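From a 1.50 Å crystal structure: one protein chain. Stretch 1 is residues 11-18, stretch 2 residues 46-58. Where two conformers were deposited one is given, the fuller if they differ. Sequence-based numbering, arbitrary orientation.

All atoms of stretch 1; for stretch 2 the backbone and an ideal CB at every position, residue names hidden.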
# COMPACT_ATOMS: atom_id res chain seq x y z
N VAL A 11 -16.31 2.51 -11.20
CA VAL A 11 -15.61 1.58 -12.09
C VAL A 11 -14.50 1.01 -11.23
O VAL A 11 -13.56 1.72 -10.88
CB VAL A 11 -15.12 2.23 -13.40
CG1 VAL A 11 -14.44 1.18 -14.28
CG2 VAL A 11 -16.28 2.89 -14.15
N ILE A 12 -14.67 -0.26 -10.84
CA ILE A 12 -13.75 -0.88 -9.90
C ILE A 12 -12.80 -1.85 -10.57
O ILE A 12 -13.16 -2.56 -11.49
CB ILE A 12 -14.62 -1.58 -8.82
CG1 ILE A 12 -15.34 -0.48 -7.97
CG2 ILE A 12 -13.82 -2.59 -7.95
CD1 ILE A 12 -16.53 -0.96 -7.20
N CYS A 13 -11.54 -1.86 -10.08
CA CYS A 13 -10.47 -2.72 -10.58
C CYS A 13 -9.74 -3.27 -9.36
O CYS A 13 -9.72 -2.56 -8.35
CB CYS A 13 -9.55 -1.88 -11.47
SG CYS A 13 -8.23 -2.80 -12.29
N CYS A 14 -9.18 -4.49 -9.44
CA CYS A 14 -8.40 -5.08 -8.34
C CYS A 14 -6.96 -5.22 -8.74
O CYS A 14 -6.64 -5.44 -9.92
CB CYS A 14 -8.94 -6.45 -7.93
SG CYS A 14 -10.59 -6.43 -7.21
N THR A 15 -6.06 -5.19 -7.72
CA THR A 15 -4.65 -5.52 -7.94
C THR A 15 -4.20 -6.37 -6.77
O THR A 15 -4.45 -6.01 -5.61
CB THR A 15 -3.76 -4.31 -8.22
OG1 THR A 15 -2.46 -4.80 -8.58
CG2 THR A 15 -3.63 -3.33 -7.06
N SER A 16 -3.54 -7.53 -7.06
CA SER A 16 -3.04 -8.45 -6.04
C SER A 16 -4.11 -8.88 -5.05
O SER A 16 -3.90 -8.90 -3.82
CB SER A 16 -1.84 -7.86 -5.31
OG SER A 16 -0.70 -7.97 -6.13
N ILE A 17 -5.29 -9.26 -5.57
CA ILE A 17 -6.39 -9.79 -4.80
C ILE A 17 -6.54 -11.23 -5.28
O ILE A 17 -6.61 -11.44 -6.49
CB ILE A 17 -7.70 -8.96 -4.94
CG1 ILE A 17 -7.46 -7.47 -4.51
CG2 ILE A 17 -8.83 -9.60 -4.12
CD1 ILE A 17 -7.20 -7.26 -2.98
N ASP A 18 -6.57 -12.19 -4.35
CA ASP A 18 -6.71 -13.62 -4.67
C ASP A 18 -8.03 -13.89 -5.40
O ASP A 18 -9.01 -13.16 -5.20
CB ASP A 18 -6.62 -14.46 -3.39
CG ASP A 18 -5.26 -14.44 -2.68
OD1 ASP A 18 -4.28 -13.92 -3.27
OD2 ASP A 18 -5.18 -14.97 -1.55
N UNK A 46 -11.95 3.39 -8.66
CA UNK A 46 -11.52 2.80 -7.40
C UNK A 46 -10.69 1.58 -7.68
O UNK A 46 -11.12 0.72 -8.45
CB UNK A 46 -12.72 2.45 -6.51
N UNK A 47 -9.48 1.51 -7.08
CA UNK A 47 -8.59 0.38 -7.24
C UNK A 47 -8.49 -0.32 -5.89
O UNK A 47 -8.01 0.26 -4.93
CB UNK A 47 -7.22 0.82 -7.75
N UNK A 48 -8.97 -1.57 -5.85
CA UNK A 48 -8.93 -2.36 -4.62
C UNK A 48 -7.58 -3.08 -4.65
O UNK A 48 -7.32 -3.84 -5.58
CB UNK A 48 -10.10 -3.34 -4.52
N UNK A 49 -6.71 -2.79 -3.68
CA UNK A 49 -5.34 -3.32 -3.73
C UNK A 49 -4.98 -4.21 -2.56
O UNK A 49 -5.31 -3.88 -1.42
CB UNK A 49 -4.34 -2.16 -3.79
N UNK A 50 -4.23 -5.28 -2.87
CA UNK A 50 -3.74 -6.21 -1.86
C UNK A 50 -2.25 -6.13 -1.65
O UNK A 50 -1.70 -6.89 -0.84
CB UNK A 50 -4.12 -7.64 -2.24
N UNK A 51 -1.58 -5.21 -2.38
CA UNK A 51 -0.13 -4.99 -2.37
C UNK A 51 0.16 -3.68 -3.06
O UNK A 51 -0.66 -3.21 -3.86
CB UNK A 51 0.62 -6.14 -3.05
N UNK A 52 1.33 -3.09 -2.80
CA UNK A 52 1.76 -1.87 -3.47
C UNK A 52 2.72 -2.19 -4.62
O UNK A 52 2.93 -1.32 -5.47
CB UNK A 52 2.42 -0.92 -2.47
N UNK A 53 3.33 -3.39 -4.63
CA UNK A 53 4.35 -3.71 -5.63
C UNK A 53 3.74 -4.35 -6.86
O UNK A 53 3.99 -5.52 -7.16
CB UNK A 53 5.41 -4.64 -5.03
N UNK A 54 2.90 -3.59 -7.55
CA UNK A 54 2.28 -4.04 -8.80
C UNK A 54 2.25 -2.91 -9.82
O UNK A 54 2.11 -1.74 -9.45
CB UNK A 54 0.86 -4.56 -8.54
N UNK A 55 2.24 -3.24 -11.13
CA UNK A 55 2.13 -2.19 -12.15
C UNK A 55 0.86 -1.33 -12.03
O UNK A 55 0.92 -0.11 -12.26
CB UNK A 55 2.17 -2.83 -13.54
N UNK A 56 -0.30 -1.94 -11.66
CA UNK A 56 -1.54 -1.15 -11.49
C UNK A 56 -1.39 -0.16 -10.36
O UNK A 56 -1.76 1.01 -10.48
CB UNK A 56 -2.74 -2.06 -11.22
N UNK A 57 -0.87 -0.65 -9.19
CA UNK A 57 -0.71 0.26 -8.07
C UNK A 57 0.25 1.37 -8.41
O UNK A 57 -0.01 2.54 -8.13
CB UNK A 57 -0.23 -0.49 -6.83
N UNK A 58 1.40 1.01 -9.02
CA UNK A 58 2.40 2.02 -9.36
C UNK A 58 1.82 3.10 -10.29
O UNK A 58 2.14 4.28 -10.13
CB UNK A 58 3.61 1.36 -10.02

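Strand 11-15 pairs in parallel with the backbone of positions 46-49, so each CB of positions 46-49 lies on the same sheet face as its partner's.

Position 46 pairs with Ile12; its ideal CB lies 4.2 Å from Ile12 CG1. Many side chains would suit. It is His46, whose ring leads away from stretch 1, while its backbone N donates to Val11 O (3.2 Å) and its O accepts from Cys13 N (3.1 Å).

Position 47 lies on the face of Cys13 and Thr15, within reach of their apolar atoms, which favours an aliphatic residue. Leu47 brings CD1 to 4.0 Å from Cys13 CB and 4.1 Å from Thr15 CG2.

Position 48 shares the other face with Ile12 and Cys14; its ideal CB is 4.1 Å from Cys14 SG and 4.9 Å from Ile17 CG1. A branched aliphatic side chain could use these surfaces. Ile48 sets CD1 3.5 Å from Ile12 CG2 and CG2 4.1 Å from Ile17 CD1. Its N donates to Cys13 O and its O accepts from Thr15 N, both at 2.8 Å.

At 49 the ideal CB lies 3.5 Å from Thr15 CG2, so a small side chain fits readily. It is Ala49.

At 50 an ideal CB would fall 2.0 Å from Ser16 O, a clash, and 3.2 Å from Ile17 CD1. Glycine is strongly indicated, and Gly50 is found; its N donates to Thr15 O (2.8 Å).

Position 51 points sideways, near Ser16 CB; a polar side chain could share water with the Ser16 hydroxyl. In Asp51, OD2 accepts from a water 2.7 Å away that also bonds Ser16 OG at 2.7 Å.

Positions 52 and 53 point away from stretch 1 and are little restricted by it: Phe52 and Asp53.

Position 54 points toward stretch 1, its ideal CB 3.3 Å from Thr15 OG1, before a helix. Serine, threonine, asparagine or aspartate could cap here. Thr54 OG1 donates to Thr15 OG1 (2.8 Å) and accepts from the backbone N of position 57 (3.0 Å).

Position 55, in the first helical turn with phi -59°, admits proline among others; it is Pro55.

Position 56 points toward stretch 1, with Cys14 O 5.3 Å from its ideal CB; a long donor is attractive, though aliphatics could also fit. Lys56 extends fully beyond chi1, and NZ donates to Cys14 O (2.8 Å).

Position 57 points sideways, past Thr15 CG2, and allows many residues; Tyr57 leads its ring away. Position 58 is out of reach; Lys58 NZ forms a salt bridge with Asp53 OD1 (3.5 Å).

Stretch 2, residues 46-58: HLIAGDFDTPKYK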
# COMPACT_ATOMS: atom_id res chain seq x y z
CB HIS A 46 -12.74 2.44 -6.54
CG HIS A 46 -13.51 3.65 -6.08
ND1 HIS A 46 -14.25 4.43 -6.98
CD2 HIS A 46 -13.59 4.21 -4.85
CE1 HIS A 46 -14.71 5.45 -6.27
NE2 HIS A 46 -14.37 5.35 -4.98
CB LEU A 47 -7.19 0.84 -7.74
CG LEU A 47 -6.13 -0.23 -7.87
CD1 LEU A 47 -6.45 -1.21 -9.05
CD2 LEU A 47 -4.75 0.44 -8.12
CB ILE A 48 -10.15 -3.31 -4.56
CG1 ILE A 48 -11.47 -2.45 -4.48
CG2 ILE A 48 -10.01 -4.27 -3.35
CD1 ILE A 48 -12.71 -3.30 -4.71
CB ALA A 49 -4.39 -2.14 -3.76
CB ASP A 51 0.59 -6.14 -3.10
CG ASP A 51 2.08 -6.27 -2.82
OD1 ASP A 51 2.56 -5.63 -1.86
OD2 ASP A 51 2.74 -7.08 -3.50
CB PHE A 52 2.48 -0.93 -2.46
CG PHE A 52 3.74 -1.54 -1.88
CD1 PHE A 52 4.95 -1.41 -2.52
CD2 PHE A 52 3.69 -2.27 -0.70
CE1 PHE A 52 6.11 -2.04 -2.02
CE2 PHE A 52 4.84 -2.88 -0.19
CZ PHE A 52 6.04 -2.75 -0.85
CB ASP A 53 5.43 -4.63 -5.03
CG ASP A 53 6.67 -4.71 -5.90
OD1 ASP A 53 6.76 -3.95 -6.89
OD2 ASP A 53 7.56 -5.54 -5.58
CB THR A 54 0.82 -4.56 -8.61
OG1 THR A 54 -0.06 -3.44 -8.49
CG2 THR A 54 0.66 -5.55 -7.46
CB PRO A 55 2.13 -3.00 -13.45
CG PRO A 55 2.92 -4.20 -13.15
CD PRO A 55 2.51 -4.56 -11.75
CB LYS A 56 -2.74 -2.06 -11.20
CG LYS A 56 -3.27 -2.84 -12.41
CD LYS A 56 -4.41 -3.75 -11.97
CE LYS A 56 -5.00 -4.52 -13.15
NZ LYS A 56 -5.96 -5.55 -12.66
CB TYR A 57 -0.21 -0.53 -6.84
CG TYR A 57 -0.15 0.29 -5.58
CD1 TYR A 57 0.89 1.21 -5.36
CD2 TYR A 57 -1.08 0.11 -4.56
CE1 TYR A 57 0.95 1.96 -4.20
CE2 TYR A 57 -1.01 0.85 -3.37
CZ TYR A 57 0.03 1.75 -3.18
OH TYR A 57 0.11 2.48 -2.01
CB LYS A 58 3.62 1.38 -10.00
CG LYS A 58 4.46 0.56 -9.00
CD LYS A 58 5.61 -0.13 -9.73
CE LYS A 58 6.34 -1.06 -8.78
NZ LYS A 58 7.47 -1.73 -9.47
O HOH W 1 1.60 -8.92 -5.17
O HOH W 2 -1.39 -10.03 -2.23
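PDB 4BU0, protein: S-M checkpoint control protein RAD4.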